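Local coordinates for probable M18-family aminopeptidase 1 (Thermotoga maritima, PDB 2GLF), which probably acts as a metal-dependent aminopeptidase of the M18 family, removing residues from the N-termini of peptides, at the interface of chains A and B. Sequence-based numbering; all coordinates share one arbitrary frame. Chains: chain A/B, Probable M18-family aminopeptidase 1.

The interface of chains A and B. Residues chain A 340, 342-343, 356, 389, 395; chain B 101-103, 106, 115, 182.
The turn joining strands 97-101 and 104-108 of chain B docks against the 3-10 helix 341-343 of chain A and the loop residue before it, at an interface between two copies of the enzyme. B:Lys101, its chain extended beyond CG, runs obliquely across the amide of A:Asn343 and meets A:Asp340 tip to tip, its NZ 2.6 Å from carboxylate OD2 in a salt bridge. Lysine suits this place because its long aliphatic stem packs on the amide while its ammonium pairs with two acids: NZ also bridges to B:Glu182 OE2 on the syn lone pair, leaving the anti lone pair for the backbone N of A:Val395 at 3.0 Å. B:Lys115 NZ, on a chain bent at chi3 and chi4, pairs with B:Glu182 OE1 at 2.8 Å, and these ammonium groups would be expected to keep both acids ionised. A:Asp340 has CG anti to its backbone N (chi1 161°); OD2 also accepts from A:Asn343 ND2 at 3.0 Å, while OD1 takes the backbone N of A:His342, so this short acid is likely to steady the helix while facing chain B. An alanine at A:Asp340 would probably leave B:Lys101 NZ without its cross-chain partner and let the A:Asn343 amide and the helix start shift. Asparagine suits position A:Asn343 because its amide offers acceptor and donor together: OD1 receives B:Asn103 N on a lone pair at 3.0 Å, and ND2 approaches B:Asn103 O from above the carbonyl plane. In return, B:Asn103 ND2 donates in the carbonyl plane to A:His342 O at 3.2 Å. The flat A:His342 imidazole touches methyl CG2 of branched B:Ile106 through CD2, crossing obliquely. Charge pairing and backbone recognition thus join neighbouring subunits, plausibly stabilising the dodecamer of the deposited assembly.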
ATOM      1  N   ASP A 340      20.390 -11.471 -24.369  1.00 20.21           N
ATOM      2  CA  ASP A 340      21.598 -10.693 -24.580  1.00 20.26           C
ATOM      3  C   ASP A 340      21.830 -11.010 -26.057  1.00 20.68           C
ATOM      4  O   ASP A 340      22.404 -12.049 -26.393  1.00 20.82           O
ATOM      5  CB  ASP A 340      22.756 -11.231 -23.738  1.00 20.12           C
ATOM      6  CG  ASP A 340      24.122 -10.777 -24.252  1.00 21.50           C
ATOM      7  OD1 ASP A 340      24.174  -9.891 -25.131  1.00 19.17           O
ATOM      8  OD2 ASP A 340      25.151 -11.302 -23.773  1.00 22.60           O
ATOM      9  N   HIS A 342      23.904 -10.363 -28.220  1.00 23.63           N
ATOM     10  CA  HIS A 342      25.238 -10.767 -28.655  1.00 24.80           C
ATOM     11  C   HIS A 342      25.601 -12.210 -28.280  1.00 24.10           C
ATOM     12  O   HIS A 342      26.645 -12.716 -28.683  1.00 24.62           O
ATOM     13  CB  HIS A 342      26.294  -9.796 -28.110  1.00 32.17           C
ATOM     14  CG  HIS A 342      27.610  -9.875 -28.824  1.00 38.00           C
ATOM     15  ND1 HIS A 342      27.727  -9.709 -30.189  1.00 41.07           N
ATOM     16  CD2 HIS A 342      28.865 -10.104 -28.366  1.00 39.14           C
ATOM     17  CE1 HIS A 342      28.996  -9.833 -30.539  1.00 39.51           C
ATOM     18  NE2 HIS A 342      29.708 -10.072 -29.451  1.00 40.26           N
ATOM     19  N   ASN A 343      24.736 -12.876 -27.521  1.00 18.25           N
ATOM     20  CA  ASN A 343      24.980 -14.262 -27.111  1.00 17.91           C
ATOM     21  C   ASN A 343      23.690 -15.076 -27.162  1.00 18.17           C
ATOM     22  O   ASN A 343      23.527 -16.043 -26.411  1.00 18.11           O
ATOM     23  CB  ASN A 343      25.561 -14.311 -25.692  1.00 23.71           C
ATOM     24  CG  ASN A 343      27.038 -13.950 -25.649  1.00 24.65           C
ATOM     25  OD1 ASN A 343      27.903 -14.799 -25.856  1.00 23.07           O
ATOM     26  ND2 ASN A 343      27.332 -12.680 -25.391  1.00 23.49           N
ATOM     27  N   TYR A 356      26.831 -23.141 -21.052  1.00 27.85           N
ATOM     28  CA  TYR A 356      26.243 -23.255 -19.715  1.00 28.37           C
ATOM     29  C   TYR A 356      24.801 -22.748 -19.644  1.00 29.50           C
ATOM     30  O   TYR A 356      24.392 -21.886 -20.431  1.00 29.43           O
ATOM     31  CB  TYR A 356      27.103 -22.506 -18.686  1.00 31.92           C
ATOM     32  CG  TYR A 356      27.329 -21.043 -19.007  1.00 31.66           C
ATOM     33  CD1 TYR A 356      26.279 -20.126 -18.955  1.00 28.75           C
ATOM     34  CD2 TYR A 356      28.585 -20.584 -19.400  1.00 32.69           C
ATOM     35  CE1 TYR A 356      26.472 -18.790 -19.289  1.00 28.92           C
ATOM     36  CE2 TYR A 356      28.788 -19.251 -19.737  1.00 32.70           C
ATOM     37  CZ  TYR A 356      27.728 -18.360 -19.682  1.00 31.55           C
ATOM     38  OH  TYR A 356      27.917 -17.045 -20.032  1.00 30.57           O
ATOM     39  N   VAL A 389      26.623 -19.456 -31.079  1.00  9.40           N
ATOM     40  CA  VAL A 389      26.669 -19.576 -29.620  1.00 10.13           C
ATOM     41  C   VAL A 389      25.305 -19.193 -29.078  1.00  9.61           C
ATOM     42  O   VAL A 389      24.624 -18.354 -29.657  1.00  9.40           O
ATOM     43  CB  VAL A 389      27.750 -18.650 -28.975  1.00 17.02           C
ATOM     44  CG1 VAL A 389      28.711 -18.148 -30.033  1.00 18.47           C
ATOM     45  CG2 VAL A 389      27.099 -17.496 -28.235  1.00 16.69           C
ATOM     46  N   VAL A 395      21.790 -12.381 -17.964  1.00 33.68           N
ATOM     47  CA  VAL A 395      22.287 -12.971 -16.730  1.00 34.58           C
ATOM     48  C   VAL A 395      21.298 -13.468 -15.663  1.00 35.96           C
ATOM     49  O   VAL A 395      21.308 -14.660 -15.339  1.00 36.47           O
ATOM     50  CB  VAL A 395      23.333 -12.045 -16.089  1.00 10.38           C
ATOM     51  CG1 VAL A 395      23.771 -12.574 -14.723  1.00  7.35           C
ATOM     52  CG2 VAL A 395      24.532 -11.957 -17.019  1.00  9.83           C
TER
ATOM     53  N   LYS B 101      31.717 -13.795 -21.245  1.00  5.86           N
ATOM     54  CA  LYS B 101      30.714 -14.603 -21.936  1.00  5.86           C
ATOM     55  C   LYS B 101      31.380 -15.177 -23.183  1.00  5.86           C
ATOM     56  O   LYS B 101      32.488 -14.781 -23.531  1.00  5.86           O
ATOM     57  CB  LYS B 101      29.517 -13.752 -22.358  1.00 11.15           C
ATOM     58  CG  LYS B 101      28.520 -13.476 -21.253  1.00 11.02           C
ATOM     59  CD  LYS B 101      27.258 -12.853 -21.820  1.00  9.57           C
ATOM     60  CE  LYS B 101      26.214 -12.639 -20.741  1.00  9.57           C
ATOM     61  NZ  LYS B 101      25.048 -11.886 -21.278  1.00  9.57           N
ATOM     62  N   PRO B 102      30.719 -16.122 -23.869  1.00 21.90           N
ATOM     63  CA  PRO B 102      31.332 -16.694 -25.076  1.00 22.60           C
ATOM     64  C   PRO B 102      31.715 -15.618 -26.107  1.00 24.11           C
ATOM     65  O   PRO B 102      32.801 -15.668 -26.688  1.00 25.00           O
ATOM     66  CB  PRO B 102      30.261 -17.657 -25.574  1.00  5.47           C
ATOM     67  CG  PRO B 102      29.649 -18.142 -24.288  1.00  5.34           C
ATOM     68  CD  PRO B 102      29.488 -16.851 -23.513  1.00  5.34           C
ATOM     69  N   ASN B 103      30.827 -14.656 -26.348  1.00 29.25           N
ATOM     70  CA  ASN B 103      31.131 -13.557 -27.266  1.00 30.35           C
ATOM     71  C   ASN B 103      31.124 -12.321 -26.379  1.00 30.93           C
ATOM     72  O   ASN B 103      30.158 -11.561 -26.376  1.00 33.07           O
ATOM     73  CB  ASN B 103      30.064 -13.410 -28.349  1.00 18.54           C
ATOM     74  CG  ASN B 103      29.904 -14.656 -29.186  1.00 20.21           C
ATOM     75  OD1 ASN B 103      30.882 -15.234 -29.651  1.00 18.42           O
ATOM     76  ND2 ASN B 103      28.663 -15.071 -29.391  1.00 18.18           N
ATOM     77  N   ILE B 106      31.869  -6.449 -27.381  1.00 15.55           N
ATOM     78  CA  ILE B 106      30.807  -5.668 -28.009  1.00 15.55           C
ATOM     79  C   ILE B 106      31.264  -4.217 -27.957  1.00 15.55           C
ATOM     80  O   ILE B 106      32.203  -3.891 -27.227  1.00 15.55           O
ATOM     81  CB  ILE B 106      29.476  -5.756 -27.231  1.00 11.87           C
ATOM     82  CG1 ILE B 106      29.570  -4.944 -25.934  1.00 11.87           C
ATOM     83  CG2 ILE B 106      29.168  -7.190 -26.895  1.00 11.87           C
ATOM     84  CD1 ILE B 106      28.265  -4.859 -25.161  1.00 11.87           C
ATOM     85  N   LYS B 115      31.525  -8.275 -21.966  1.00  9.91           N
ATOM     86  CA  LYS B 115      30.378  -8.670 -21.170  1.00 10.80           C
ATOM     87  C   LYS B 115      30.783  -9.881 -20.334  1.00 10.37           C
ATOM     88  O   LYS B 115      31.494 -10.766 -20.801  1.00 11.00           O
ATOM     89  CB  LYS B 115      29.190  -9.050 -22.062  1.00 18.64           C
ATOM     90  CG  LYS B 115      28.774  -8.001 -23.069  1.00 19.23           C
ATOM     91  CD  LYS B 115      27.408  -8.329 -23.654  1.00 20.39           C
ATOM     92  CE  LYS B 115      26.269  -7.798 -22.775  1.00 26.32           C
ATOM     93  NZ  LYS B 115      26.275  -8.293 -21.364  1.00 27.88           N
ATOM     94  N   GLU B 182      23.913  -8.159 -16.036  1.00 18.74           N
ATOM     95  CA  GLU B 182      24.117  -7.779 -17.430  1.00 18.40           C
ATOM     96  C   GLU B 182      24.987  -6.537 -17.629  1.00 18.47           C
ATOM     97  O   GLU B 182      25.542  -6.331 -18.710  1.00 19.56           O
ATOM     98  CB  GLU B 182      22.771  -7.562 -18.116  1.00 23.91           C
ATOM     99  CG  GLU B 182      22.191  -8.801 -18.760  1.00 24.34           C
ATOM    100  CD  GLU B 182      23.076  -9.356 -19.860  1.00 24.15           C
ATOM    101  OE1 GLU B 182      23.552  -8.569 -20.706  1.00 20.93           O
ATOM    102  OE2 GLU B 182      23.290 -10.584 -19.884  1.00 25.46           O
TER